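Long-range contacts in Udp-n-acetylglucosamine pyrophosphorylase (PDB 4BQH), which probably catalyses the formation of UDP-N-acetylglucosamine and diphosphate from UTP and N-acetylglucosamine 1-phosphate: residues I298-H303 / A422-Q427; P310-D315 / V428-E433; P506-G511 / I536-E541. All blocks are in the same frame, centred on the assembly; numbering follows the deposited sequence.

Contact 1: I298-H303 / A422-Q427; sequences IEEEAH and AFRIMQ
The side chains of Glu300 and Arg424 cross at about a right angle where the C-terminal end of helix 291-300 meets strand 423-427 in the GT-A-type alpha/beta core. The helix closes with a Schellman motif: Glu301 adopts positive phi, and the chain then passes through Ala302 and His303 into strand 304-309, the parallel neighbour of strand 423-427. Arg424 has CG anti to its carbonyl carbon (chi1 -62°), which lays CG against Glu300 CB at 3.8 Å and against Ala302 CB at 3.9 Å. Beyond this apolar seat the chain bends at chi2, and NE donates to Glu300 OE1 over 2.9 Å in a nearly straight salt bridge, with 174° at the hydrogen. The carboxylate oxygen lies in the guanidinium plane, yet the two flat groups are turned 58° apart, and OE1 is approached on its anti side, somewhat out of the carboxylate plane. One water knits the same corner together: it donates to Glu300 O and to OE1 and accepts from Arg424 NH2. Arg424 NH1 turns back to its own strand, giving to the oxygen of Phe423 from above the carbonyl plane and also to Ser420 O. The guanidinium is thus fixed from several directions, while Tyr296 of the same helix also touches the Arg424 side chain. Further along, the backbones meet directly. Ala302 CA rests 3.5 Å from Ala422 O, and the same oxygen receives the N-H of His303 on a lone pair, in the carbonyl plane. The imidazole is held by Ser363 at ND1 and Asp414 at NE2, and in that pose its CD2 edge faces the methyl CB of Ala422 at 3.6 Å.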
ATOM      1  N   ILE A 298      13.061   0.244 -13.285  1.00  8.91           N
ATOM      2  CA  ILE A 298      13.463  -0.337 -14.570  1.00  9.08           C
ATOM      3  C   ILE A 298      14.926  -0.005 -14.885  1.00  9.39           C
ATOM      4  O   ILE A 298      15.717  -0.909 -15.233  1.00  9.45           O
ATOM      5  CB  ILE A 298      12.527   0.112 -15.692  1.00  9.15           C
ATOM      6  CG1 ILE A 298      11.166  -0.587 -15.512  1.00  9.39           C
ATOM      7  CG2 ILE A 298      13.117  -0.251 -17.067  1.00  9.36           C
ATOM      8  CD1 ILE A 298      10.037  -0.031 -16.354  1.00 10.13           C
ATOM      9  N   GLU A 299      15.281   1.271 -14.755  1.00 10.01           N
ATOM     10  CA  GLU A 299      16.635   1.725 -15.115  1.00 10.87           C
ATOM     11  C   GLU A 299      17.683   1.198 -14.151  1.00 11.34           C
ATOM     12  O   GLU A 299      18.835   0.934 -14.566  1.00 12.54           O
ATOM     13  CB  GLU A 299      16.669   3.263 -15.270  1.00 11.64           C
ATOM     14  CG  GLU A 299      15.839   3.757 -16.471  1.00 13.28           C
ATOM     15  CD  GLU A 299      16.349   3.262 -17.837  1.00 14.31           C
ATOM     16  OE1 GLU A 299      17.565   3.117 -18.035  1.00 15.49           O
ATOM     17  OE2 GLU A 299      15.519   2.988 -18.717  1.00 16.53           O
ATOM     18  N   GLU A 300      17.290   0.954 -12.888  1.00 10.90           N
ATOM     19  CA  GLU A 300      18.208   0.375 -11.878  1.00 10.60           C
ATOM     20  C   GLU A 300      18.313  -1.153 -11.935  1.00 10.99           C
ATOM     21  O   GLU A 300      19.193  -1.742 -11.302  1.00 10.39           O
ATOM     22  CB  GLU A 300      17.788   0.796 -10.450  1.00 11.16           C
ATOM     23  CG  GLU A 300      17.920   2.307 -10.208  1.00 11.37           C
ATOM     24  CD  GLU A 300      19.368   2.831 -10.237  1.00 12.17           C
ATOM     25  OE1 GLU A 300      20.293   2.140  -9.758  1.00 12.18           O
ATOM     26  OE2 GLU A 300      19.583   3.953 -10.719  1.00 12.15           O
ATOM     27  N   GLU A 301      17.432  -1.773 -12.715  1.00 11.04           N
ATOM     28  CA  GLU A 301      17.251  -3.227 -12.744  1.00 12.30           C
ATOM     29  C   GLU A 301      16.973  -3.738 -11.313  1.00 11.63           C
ATOM     30  O   GLU A 301      17.481  -4.780 -10.902  1.00 12.37           O
ATOM     31  CB  GLU A 301      18.460  -3.937 -13.394  1.00 14.89           C
ATOM     32  CG  GLU A 301      18.723  -3.488 -14.828  1.00 18.82           C
ATOM     33  CD  GLU A 301      20.066  -3.965 -15.340  1.00 23.15           C
ATOM     34  OE1 GLU A 301      20.151  -5.128 -15.778  1.00 24.90           O
ATOM     35  OE2 GLU A 301      21.031  -3.175 -15.296  1.00 28.47           O
ATOM     36  N   ALA A 302      16.135  -3.000 -10.581  1.00  9.86           N
ATOM     37  CA  ALA A 302      15.790  -3.341  -9.202  1.00  9.64           C
ATOM     38  C   ALA A 302      14.663  -4.373  -9.167  1.00  9.57           C
ATOM     39  O   ALA A 302      13.767  -4.370 -10.044  1.00 10.34           O
ATOM     40  CB  ALA A 302      15.382  -2.087  -8.451  1.00  9.04           C
ATOM     41  N   HIS A 303      14.733  -5.269  -8.189  1.00  9.19           N
ATOM     42  CA  HIS A 303      13.623  -6.181  -7.877  1.00  9.11           C
ATOM     43  C   HIS A 303      12.744  -5.628  -6.765  1.00  8.77           C
ATOM     44  O   HIS A 303      11.569  -5.970  -6.656  1.00  8.95           O
ATOM     45  CB  HIS A 303      14.166  -7.555  -7.516  1.00  9.88           C
ATOM     46  CG  HIS A 303      14.639  -8.337  -8.719  1.00 10.74           C
ATOM     47  ND1 HIS A 303      13.778  -8.881  -9.619  1.00 11.11           N
ATOM     48  CD2 HIS A 303      15.932  -8.652  -9.157  1.00 11.39           C
ATOM     49  CE1 HIS A 303      14.486  -9.503 -10.599  1.00 12.03           C
ATOM     50  NE2 HIS A 303      15.810  -9.377 -10.305  1.00 11.58           N
ATOM     51  N   ALA A 422      20.011  -5.413  -6.045  1.00 11.67           N
ATOM     52  CA  ALA A 422      18.730  -5.229  -6.735  1.00 11.20           C
ATOM     53  C   ALA A 422      17.688  -4.592  -5.802  1.00 10.24           C
ATOM     54  O   ALA A 422      16.483  -4.641  -6.078  1.00  9.95           O
ATOM     55  CB  ALA A 422      18.240  -6.561  -7.299  1.00 11.60           C
ATOM     56  N   PHE A 423      18.187  -4.003  -4.706  1.00 10.08           N
ATOM     57  CA  PHE A 423      17.359  -3.202  -3.776  1.00  9.68           C
ATOM     58  C   PHE A 423      17.686  -1.708  -3.892  1.00  9.24           C
ATOM     59  O   PHE A 423      18.856  -1.313  -3.845  1.00  9.12           O
ATOM     60  CB  PHE A 423      17.594  -3.683  -2.330  1.00 10.09           C
ATOM     61  CG  PHE A 423      16.778  -2.924  -1.302  1.00  9.80           C
ATOM     62  CD1 PHE A 423      15.503  -3.371  -0.951  1.00 10.33           C
ATOM     63  CD2 PHE A 423      17.274  -1.788  -0.695  1.00 10.44           C
ATOM     64  CE1 PHE A 423      14.755  -2.700  -0.008  1.00  9.79           C
ATOM     65  CE2 PHE A 423      16.531  -1.098   0.270  1.00 10.24           C
ATOM     66  CZ  PHE A 423      15.264  -1.562   0.605  1.00 10.45           C
ATOM     67  N   ARG A 424      16.662  -0.877  -4.077  1.00  9.01           N
ATOM     68  CA  ARG A 424      16.881   0.568  -4.155  1.00  8.91           C
ATOM     69  C   ARG A 424      15.925   1.334  -3.241  1.00  8.86           C
ATOM     70  O   ARG A 424      14.799   0.896  -2.964  1.00  8.63           O
ATOM     71  CB  ARG A 424      16.705   1.067  -5.590  1.00  8.99           C
ATOM     72  CG  ARG A 424      17.683   0.476  -6.622  1.00  9.55           C
ATOM     73  CD  ARG A 424      19.055   1.088  -6.392  1.00 10.40           C
ATOM     74  NE  ARG A 424      20.059   0.589  -7.349  1.00 10.72           N
ATOM     75  CZ  ARG A 424      20.862  -0.449  -7.144  1.00 12.01           C
ATOM     76  NH1 ARG A 424      20.789  -1.169  -6.019  1.00 11.60           N
ATOM     77  NH2 ARG A 424      21.741  -0.786  -8.096  1.00 12.43           N
ATOM     78  N   ILE A 425      16.405   2.481  -2.782  1.00  9.01           N
ATOM     79  CA  ILE A 425      15.612   3.423  -1.983  1.00  8.95           C
ATOM     80  C   ILE A 425      15.355   4.659  -2.830  1.00  9.40           C
ATOM     81  O   ILE A 425      16.282   5.171  -3.499  1.00  9.25           O
ATOM     82  CB  ILE A 425      16.410   3.862  -0.746  1.00  9.37           C
ATOM     83  CG1 ILE A 425      16.472   2.695   0.259  1.00  9.82           C
ATOM     84  CG2 ILE A 425      15.777   5.120  -0.115  1.00  9.52           C
ATOM     85  CD1 ILE A 425      17.487   2.878   1.382  1.00 10.21           C
ATOM     86  N   MET A 426      14.117   5.157  -2.789  1.00  9.52           N
ATOM     87  CA  MET A 426      13.780   6.453  -3.389  1.00 10.48           C
ATOM     88  C   MET A 426      13.241   7.342  -2.254  1.00 10.12           C
ATOM     89  O   MET A 426      12.181   7.077  -1.713  1.00  9.95           O
ATOM     90  CB  MET A 426      12.758   6.292  -4.526  1.00 11.91           C
ATOM     91  CG  MET A 426      12.479   7.593  -5.283  1.00 14.46           C
ATOM     92  SD  MET A 426      11.529   7.250  -6.794  1.00 20.88           S
ATOM     93  CE  MET A 426       9.943   7.016  -6.145  1.00 17.80           C
ATOM     94  N   GLN A 427      14.027   8.343  -1.870  1.00 10.13           N
ATOM     95  CA  GLN A 427      13.653   9.241  -0.774  1.00 10.13           C
ATOM     96  C   GLN A 427      12.785  10.349  -1.380  1.00  9.96           C
ATOM     97  O   GLN A 427      13.241  11.064  -2.254  1.00 10.13           O
ATOM     98  CB  GLN A 427      14.901   9.817  -0.098  1.00 10.70           C
ATOM     99  CG  GLN A 427      14.610  10.760   1.084  1.00 11.52           C
ATOM    100  CD  GLN A 427      14.746  10.088   2.448  1.00 12.43           C
ATOM    101  OE1 GLN A 427      14.156   9.032   2.703  1.00 13.21           O
ATOM    102  NE2 GLN A 427      15.523  10.713   3.337  1.00 12.24           N
TER
HETATM  103  O   HOH W   1      21.684  -0.311 -10.914  1.00 27.16           O

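Contact 2: P310-D315 / V428-E433; sequences PKRGPD and VDRDDE
Arg312 overlaps Arg430 so that each places a methylene on the other's flat group: CD of Arg430 sits over the centre of the Arg312 guanidinium, 3.8 Å above its plane, and CG of Arg312 covers the centre of the Arg430 guanidinium in the same way. The two planes are 30° apart, and the NE atoms of Arg312 and Arg430 come within 4.3 Å, a proximity of like charge that nearby acids probably ease. Arg312 NH2 reaches Asp431 OD1 at 2.6 Å in a salt bridge; the oxygen lies close to the guanidinium plane, but the donor comes from above the carboxylate, the two planes being 88° apart. A water closes a ring beside this bond, accepting from Arg312 NH1 and donating to OD1 of Asp431. In the GT-A-type core, the contact lies where two parallel strands run out: 310-315 begins the loop after strand 304-309, while residues 428-433 lead from strand 423-427 into the short, weakly bonded helix 430-433. Pro310 CD packs on Val428 O at this exit. Arg430 has CG anti to its backbone N (chi1 -178°); further out the chain bends at chi3, and NH2 donates to Pro310 O over 2.9 Å in a nearly straight bond, with the oxygen in the guanidinium plane. A second water links the same carbonyl to Arg430 NE. Glu316 serves both arginines, its OE2 forming a salt bridge with Arg430 NH1 and its OE1 accepting from the backbone N of Arg312.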
ATOM      1  N   PRO A 310      12.449  11.582   4.892  1.00 10.88           N
ATOM      2  CA  PRO A 310      13.196  11.999   6.080  1.00 11.20           C
ATOM      3  C   PRO A 310      12.302  11.944   7.341  1.00 11.58           C
ATOM      4  O   PRO A 310      11.092  12.199   7.259  1.00 11.61           O
ATOM      5  CB  PRO A 310      13.584  13.462   5.784  1.00 11.46           C
ATOM      6  CG  PRO A 310      13.318  13.682   4.327  1.00 11.77           C
ATOM      7  CD  PRO A 310      12.340  12.648   3.874  1.00 11.32           C
ATOM      8  N   LYS A 311      12.873  11.625   8.493  1.00 11.77           N
ATOM      9  CA  LYS A 311      12.106  11.665   9.745  1.00 13.37           C
ATOM     10  C   LYS A 311      11.712  13.102  10.084  1.00 14.30           C
ATOM     11  O   LYS A 311      12.448  14.030   9.773  1.00 14.04           O
ATOM     12  CB  LYS A 311      12.885  11.058  10.922  1.00 13.91           C
ATOM     13  CG  LYS A 311      13.273   9.596  10.691  1.00 15.10           C
ATOM     14  CD  LYS A 311      13.076   8.727  11.921  1.00 16.66           C
ATOM     15  CE  LYS A 311      13.595   9.343  13.205  1.00 17.77           C
ATOM     16  NZ  LYS A 311      13.411   8.496  14.413  1.00 18.49           N
ATOM     17  N   ARG A 312      10.558  13.262  10.725  1.00 15.68           N
ATOM     18  CA  ARG A 312      10.090  14.587  11.149  1.00 18.34           C
ATOM     19  C   ARG A 312      10.929  15.169  12.293  1.00 19.46           C
ATOM     20  O   ARG A 312      11.066  16.397  12.435  1.00 21.63           O
ATOM     21  CB  ARG A 312       8.599  14.524  11.503  1.00 20.38           C
ATOM     22  CG  ARG A 312       7.710  14.760  10.295  1.00 24.99           C
ATOM     23  CD  ARG A 312       7.569  16.262  10.045  1.00 29.17           C
ATOM     24  NE  ARG A 312       7.532  16.551   8.617  1.00 32.20           N
ATOM     25  CZ  ARG A 312       6.415  16.712   7.923  1.00 32.95           C
ATOM     26  NH1 ARG A 312       5.245  16.641   8.546  1.00 33.89           N
ATOM     27  NH2 ARG A 312       6.474  16.950   6.618  1.00 31.50           N
ATOM     28  N   GLY A 313      11.491  14.276  13.091  1.00 17.65           N
ATOM     29  CA  GLY A 313      12.467  14.637  14.124  1.00 18.03           C
ATOM     30  C   GLY A 313      12.998  13.328  14.681  1.00 16.92           C
ATOM     31  O   GLY A 313      12.465  12.271  14.355  1.00 15.45           O
ATOM     32  N   PRO A 314      14.019  13.395  15.558  1.00 17.12           N
ATOM     33  CA  PRO A 314      14.677  12.175  16.070  1.00 17.04           C
ATOM     34  C   PRO A 314      13.743  11.193  16.772  1.00 17.06           C
ATOM     35  O   PRO A 314      13.960   9.976  16.682  1.00 16.88           O
ATOM     36  CB  PRO A 314      15.770  12.729  17.014  1.00 17.71           C
ATOM     37  CG  PRO A 314      15.306  14.119  17.356  1.00 17.33           C
ATOM     38  CD  PRO A 314      14.620  14.618  16.114  1.00 17.17           C
ATOM     39  N   ASP A 315      12.694  11.699  17.430  1.00 15.76           N
ATOM     40  CA  ASP A 315      11.771  10.870  18.192  1.00 16.62           C
ATOM     41  C   ASP A 315      10.525  10.404  17.449  1.00 15.66           C
ATOM     42  O   ASP A 315       9.643   9.764  18.053  1.00 15.83           O
ATOM     43  CB  ASP A 315      11.349  11.586  19.495  1.00 17.81           C
ATOM     44  CG  ASP A 315      12.517  11.840  20.431  1.00 19.75           C
ATOM     45  OD1 ASP A 315      13.610  11.266  20.218  1.00 20.23           O
ATOM     46  OD2 ASP A 315      12.333  12.598  21.407  1.00 19.44           O
ATOM     47  N   VAL A 428      11.548  10.464  -0.904  1.00  9.75           N
ATOM     48  CA  VAL A 428      10.552  11.367  -1.488  1.00  9.97           C
ATOM     49  C   VAL A 428      10.089  12.409  -0.460  1.00 10.10           C
ATOM     50  O   VAL A 428      10.363  12.293   0.730  1.00  9.38           O
ATOM     51  CB  VAL A 428       9.323  10.612  -2.079  1.00 10.44           C
ATOM     52  CG1 VAL A 428       9.744   9.673  -3.200  1.00 10.58           C
ATOM     53  CG2 VAL A 428       8.544   9.846  -0.995  1.00 10.76           C
ATOM     54  N   ASP A 429       9.370  13.405  -0.969  1.00 11.08           N
ATOM     55  CA  ASP A 429       8.839  14.517  -0.219  1.00 12.53           C
ATOM     56  C   ASP A 429       7.564  14.080   0.521  1.00 11.76           C
ATOM     57  O   ASP A 429       6.535  13.859  -0.111  1.00 11.33           O
ATOM     58  CB  ASP A 429       8.536  15.616  -1.261  1.00 14.77           C
ATOM     59  CG  ASP A 429       8.396  16.990  -0.664  1.00 17.57           C
ATOM     60  OD1 ASP A 429       7.753  17.113   0.408  1.00 18.51           O
ATOM     61  OD2 ASP A 429       8.912  17.956  -1.320  1.00 19.55           O
ATOM     62  N   ARG A 430       7.616  14.000   1.850  1.00 11.63           N
ATOM     63  CA  ARG A 430       6.517  13.434   2.640  1.00 12.31           C
ATOM     64  C   ARG A 430       5.206  14.153   2.351  1.00 13.02           C
ATOM     65  O   ARG A 430       4.162  13.540   2.184  1.00 13.45           O
ATOM     66  CB  ARG A 430       6.824  13.499   4.147  1.00 12.77           C
ATOM     67  CG  ARG A 430       5.724  12.881   5.014  1.00 13.57           C
ATOM     68  CD  ARG A 430       5.953  13.168   6.496  1.00 14.63           C
ATOM     69  NE  ARG A 430       7.218  12.610   6.971  1.00 14.81           N
ATOM     70  CZ  ARG A 430       7.339  11.736   7.979  1.00 15.71           C
ATOM     71  NH1 ARG A 430       6.270  11.277   8.624  1.00 14.81           N
ATOM     72  NH2 ARG A 430       8.549  11.313   8.335  1.00 15.82           N
ATOM     73  N   ASP A 431       5.288  15.472   2.281  1.00 13.60           N
ATOM     74  CA  ASP A 431       4.081  16.256   2.141  1.00 15.02           C
ATOM     75  C   ASP A 431       3.445  16.140   0.756  1.00 14.71           C
ATOM     76  O   ASP A 431       2.316  16.591   0.575  1.00 15.08           O
ATOM     77  CB  ASP A 431       4.348  17.702   2.551  1.00 17.01           C
ATOM     78  CG  ASP A 431       4.517  17.856   4.064  1.00 19.30           C
ATOM     79  OD1 ASP A 431       4.618  16.857   4.803  1.00 21.48           O
ATOM     80  OD2 ASP A 431       4.532  18.998   4.526  1.00 22.99           O
ATOM     81  N   ASP A 432       4.144  15.514  -0.195  1.00 14.00           N
ATOM     82  CA  ASP A 432       3.596  15.249  -1.520  1.00 14.00           C
ATOM     83  C   ASP A 432       3.102  13.799  -1.657  1.00 13.61           C
ATOM     84  O   ASP A 432       2.378  13.473  -2.607  1.00 13.35           O
ATOM     85  CB  ASP A 432       4.658  15.514  -2.612  1.00 16.16           C
ATOM     86  CG  ASP A 432       4.989  16.994  -2.782  1.00 19.87           C
ATOM     87  OD1 ASP A 432       4.148  17.862  -2.427  1.00 21.67           O
ATOM     88  OD2 ASP A 432       6.091  17.284  -3.309  1.00 20.71           O
ATOM     89  N   GLU A 433       3.487  12.935  -0.716  1.00 11.73           N
ATOM     90  CA  GLU A 433       3.454  11.504  -0.956  1.00 12.47           C
ATOM     91  C   GLU A 433       2.817  10.677   0.160  1.00 11.90           C
ATOM     92  O   GLU A 433       2.483   9.535  -0.063  1.00 11.96           O
ATOM     93  CB  GLU A 433       4.889  10.999  -1.190  1.00 13.08           C
ATOM     94  CG  GLU A 433       5.567  11.522  -2.454  1.00 14.40           C
ATOM     95  CD  GLU A 433       5.446  10.569  -3.637  1.00 16.46           C
ATOM     96  OE1 GLU A 433       5.195   9.382  -3.425  1.00 15.66           O
ATOM     97  OE2 GLU A 433       5.631  11.015  -4.786  1.00 18.64           O
TER
HETATM   98  O   HOH W   2       9.582  14.126   6.192  1.00 16.38           O
HETATM   99  O   HOH W   3       3.298  15.526   6.940  1.00 27.12           O

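Contact 3: P506-G511 / I536-E541; sequences PLVSVG and IRRDDE
Leu507 points at the turn 538-541 and is met there by both ends of it. Its CG stands anti to its carbonyl carbon (chi1 -66°), and from there CD1 reaches over one face of the Arg538 guanidinium, 3.9 Å above the plane and offset toward the rim. The same methyl lies 3.9 Å from Glu541 CD, while Leu507 CB faces Glu541 OE2 at 3.8 Å, so an aliphatic branch fills the angle between a guanidinium and a carboxylate. The Leu507 carbonyl oxygen in turn touches CG and CD of Arg538. What Leu507 packs on is a type I beta turn held by its own bonds: Glu541 N donates to Arg538 O, Arg538 N donates to Glu541 OE2 on its anti side at 3.0 Å, and Arg538 NE forms a 2.9 Å salt bridge to the syn lone pair of Asp540 OD1. Ser505, just ahead of the segment, gives a further tie, its OG bonding both Glu541 OE2 and the Leu507 backbone N; Glu541 OE1 forms a salt bridge with Lys145. Both segments leave the ends of neighbouring strands, 501-504 and 533-536, which helix 519-528 connects in a beta-alpha-beta order; Ile536 makes backbone bonds to both Glu503 and Ser505, as in a parallel pair. Val508, next along, aims its two methyls at this exit. CG2 presses on the Arg537-Arg538 peptide, 3.5 Å from Arg538 N, and CG1 meets Ile536 CG2 at 3.9 Å, the two branched side chains crossing at about a right angle. His518 touches both Val508 and Ile536.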
ATOM      1  N   PRO A 506      -8.260  14.171  -9.483  1.00 12.11           N
ATOM      2  CA  PRO A 506      -7.218  13.384 -10.172  1.00 12.22           C
ATOM      3  C   PRO A 506      -7.509  13.188 -11.648  1.00 12.56           C
ATOM      4  O   PRO A 506      -6.581  12.952 -12.411  1.00 12.70           O
ATOM      5  CB  PRO A 506      -7.219  12.034  -9.442  1.00 12.85           C
ATOM      6  CG  PRO A 506      -7.990  12.232  -8.193  1.00 13.13           C
ATOM      7  CD  PRO A 506      -8.891  13.434  -8.374  1.00 12.08           C
ATOM      8  N   LEU A 507      -8.777  13.278 -12.054  1.00 12.34           N
ATOM      9  CA  LEU A 507      -9.115  13.192 -13.491  1.00 13.20           C
ATOM     10  C   LEU A 507      -8.599  14.396 -14.278  1.00 13.22           C
ATOM     11  O   LEU A 507      -8.416  14.328 -15.512  1.00 13.56           O
ATOM     12  CB  LEU A 507     -10.632  12.986 -13.679  1.00 12.90           C
ATOM     13  CG  LEU A 507     -11.170  11.653 -13.153  1.00 13.21           C
ATOM     14  CD1 LEU A 507     -12.677  11.527 -13.335  1.00 14.82           C
ATOM     15  CD2 LEU A 507     -10.461  10.435 -13.749  1.00 13.29           C
ATOM     16  N   VAL A 508      -8.309  15.485 -13.572  1.00 12.75           N
ATOM     17  CA  VAL A 508      -7.613  16.629 -14.172  1.00 12.88           C
ATOM     18  C   VAL A 508      -6.092  16.515 -14.123  1.00 12.94           C
ATOM     19  O   VAL A 508      -5.417  16.693 -15.146  1.00 12.63           O
ATOM     20  CB  VAL A 508      -8.059  17.972 -13.544  1.00 13.07           C
ATOM     21  CG1 VAL A 508      -7.302  19.136 -14.153  1.00 13.08           C
ATOM     22  CG2 VAL A 508      -9.554  18.148 -13.772  1.00 13.01           C
ATOM     23  N   SER A 509      -5.554  16.227 -12.938  1.00 13.18           N
ATOM     24  CA  SER A 509      -4.105  16.266 -12.739  1.00 13.90           C
ATOM     25  C   SER A 509      -3.695  15.286 -11.672  1.00 14.47           C
ATOM     26  O   SER A 509      -4.322  15.234 -10.614  1.00 13.72           O
ATOM     27  CB  SER A 509      -3.687  17.653 -12.265  1.00 13.68           C
ATOM     28  OG  SER A 509      -2.312  17.857 -12.415  1.00 13.50           O
ATOM     29  N   VAL A 510      -2.617  14.532 -11.942  1.00 14.97           N
ATOM     30  CA  VAL A 510      -2.018  13.676 -10.908  1.00 15.59           C
ATOM     31  C   VAL A 510      -0.616  14.134 -10.538  1.00 16.03           C
ATOM     32  O   VAL A 510      -0.082  13.696  -9.510  1.00 16.24           O
ATOM     33  CB  VAL A 510      -1.937  12.184 -11.324  1.00 15.75           C
ATOM     34  CG1 VAL A 510      -3.302  11.506 -11.218  1.00 16.06           C
ATOM     35  CG2 VAL A 510      -1.306  12.031 -12.710  1.00 15.93           C
ATOM     36  N   GLY A 511      -0.023  15.020 -11.336  1.00 14.80           N
ATOM     37  CA  GLY A 511       1.299  15.528 -11.010  1.00 16.91           C
ATOM     38  C   GLY A 511       1.533  16.987 -11.297  1.00 17.46           C
ATOM     39  O   GLY A 511       2.681  17.417 -11.382  1.00 18.85           O
ATOM     40  N   ILE A 536     -10.982  22.495  -9.146  1.00 13.46           N
ATOM     41  CA  ILE A 536     -10.708  22.203 -10.573  1.00 13.74           C
ATOM     42  C   ILE A 536     -11.099  20.740 -10.811  1.00 14.15           C
ATOM     43  O   ILE A 536     -10.550  19.837 -10.181  1.00 12.99           O
ATOM     44  CB  ILE A 536      -9.235  22.490 -10.972  1.00 14.02           C
ATOM     45  CG1 ILE A 536      -8.813  23.923 -10.591  1.00 13.19           C
ATOM     46  CG2 ILE A 536      -9.017  22.218 -12.473  1.00 15.06           C
ATOM     47  CD1 ILE A 536      -7.396  24.294 -10.954  1.00 13.30           C
ATOM     48  N   ARG A 537     -12.073  20.517 -11.697  1.00 14.67           N
ATOM     49  CA  ARG A 537     -12.586  19.173 -11.998  1.00 16.33           C
ATOM     50  C   ARG A 537     -12.954  19.084 -13.471  1.00 17.03           C
ATOM     51  O   ARG A 537     -13.088  20.125 -14.134  1.00 16.49           O
ATOM     52  CB  ARG A 537     -13.758  18.740 -11.082  1.00 18.57           C
ATOM     53  CG  ARG A 537     -15.097  19.442 -11.291  1.00 21.49           C
ATOM     54  CD  ARG A 537     -14.998  20.899 -10.874  1.00 25.18           C
ATOM     55  NE  ARG A 537     -16.307  21.532 -10.751  1.00 27.47           N
ATOM     56  CZ  ARG A 537     -16.510  22.773 -10.304  1.00 29.82           C
ATOM     57  NH1 ARG A 537     -15.491  23.548  -9.930  1.00 28.60           N
ATOM     58  NH2 ARG A 537     -17.750  23.236 -10.232  1.00 31.41           N
ATOM     59  N   ARG A 538     -13.046  17.863 -13.991  1.00 17.76           N
ATOM     60  CA  ARG A 538     -13.481  17.680 -15.387  1.00 21.63           C
ATOM     61  C   ARG A 538     -14.948  18.025 -15.513  1.00 23.24           C
ATOM     62  O   ARG A 538     -15.755  17.733 -14.618  1.00 21.30           O
ATOM     63  CB  ARG A 538     -13.270  16.245 -15.854  1.00 23.93           C
ATOM     64  CG  ARG A 538     -11.855  15.946 -16.294  1.00 25.59           C
ATOM     65  CD  ARG A 538     -11.822  14.856 -17.366  1.00 27.38           C
ATOM     66  NE  ARG A 538     -12.817  13.797 -17.157  1.00 30.26           N
ATOM     67  CZ  ARG A 538     -12.622  12.502 -17.446  1.00 31.57           C
ATOM     68  NH1 ARG A 538     -11.458  12.086 -17.923  1.00 29.45           N
ATOM     69  NH2 ARG A 538     -13.585  11.611 -17.228  1.00 30.93           N
ATOM     70  N   ASP A 539     -15.292  18.641 -16.640  1.00 27.87           N
ATOM     71  CA  ASP A 539     -16.680  18.980 -16.944  1.00 31.20           C
ATOM     72  C   ASP A 539     -17.676  17.836 -16.788  1.00 30.45           C
ATOM     73  O   ASP A 539     -18.819  18.058 -16.370  1.00 33.16           O
ATOM     74  CB  ASP A 539     -16.781  19.563 -18.356  1.00 32.41           C
ATOM     75  CG  ASP A 539     -16.486  21.056 -18.400  1.00 37.05           C
ATOM     76  OD1 ASP A 539     -16.217  21.668 -17.337  1.00 37.74           O
ATOM     77  OD2 ASP A 539     -16.527  21.626 -19.509  1.00 37.49           O
ATOM     78  N   ASP A 540     -17.261  16.616 -17.106  1.00 32.02           N
ATOM     79  CA  ASP A 540     -18.183  15.472 -17.055  1.00 33.09           C
ATOM     80  C   ASP A 540     -18.312  14.776 -15.685  1.00 31.20           C
ATOM     81  O   ASP A 540     -19.019  13.778 -15.564  1.00 30.24           O
ATOM     82  CB  ASP A 540     -17.856  14.460 -18.165  1.00 35.50           C
ATOM     83  CG  ASP A 540     -16.452  13.871 -18.035  1.00 38.74           C
ATOM     84  OD1 ASP A 540     -15.598  14.467 -17.342  1.00 38.25           O
ATOM     85  OD2 ASP A 540     -16.197  12.813 -18.646  1.00 41.36           O
ATOM     86  N   GLU A 541     -17.645  15.299 -14.657  1.00 30.60           N
ATOM     87  CA  GLU A 541     -17.777  14.709 -13.309  1.00 29.98           C
ATOM     88  C   GLU A 541     -19.137  15.036 -12.675  1.00 33.50           C
ATOM     89  O   GLU A 541     -19.783  14.154 -12.082  1.00 37.46           O
ATOM     90  CB  GLU A 541     -16.618  15.134 -12.391  1.00 26.22           C
ATOM     91  CG  GLU A 541     -15.249  14.733 -12.924  1.00 21.86           C
ATOM     92  CD  GLU A 541     -14.139  14.898 -11.899  1.00 19.68           C
ATOM     93  OE1 GLU A 541     -14.314  14.467 -10.743  1.00 20.53           O
ATOM     94  OE2 GLU A 541     -13.092  15.456 -12.250  1.00 17.69           O
TER

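In the fold
Contacts 1 and 2 hold opposite ends of the parallel strands 304-309 and 423-427: contact 1 joins the chain leading into 304-309 to the start of 423-427, contact 2 the chain leading out of both. Their centres are about 20 Å apart, and they touch where Gln427 packs against Pro310. Contact 1 is partly buried, with one salt bridge beside the methyl of Ala302 and a backbone bond; contact 2 is a surface contact carried by two arginines, an aspartate and waters. Contact 3, partly buried like contact 1, lies apart near the modelled C-terminus; there a leucine and a valine pack on a peptide, on charged side chains and on one isoleucine, with no hydrogen bond between the segments.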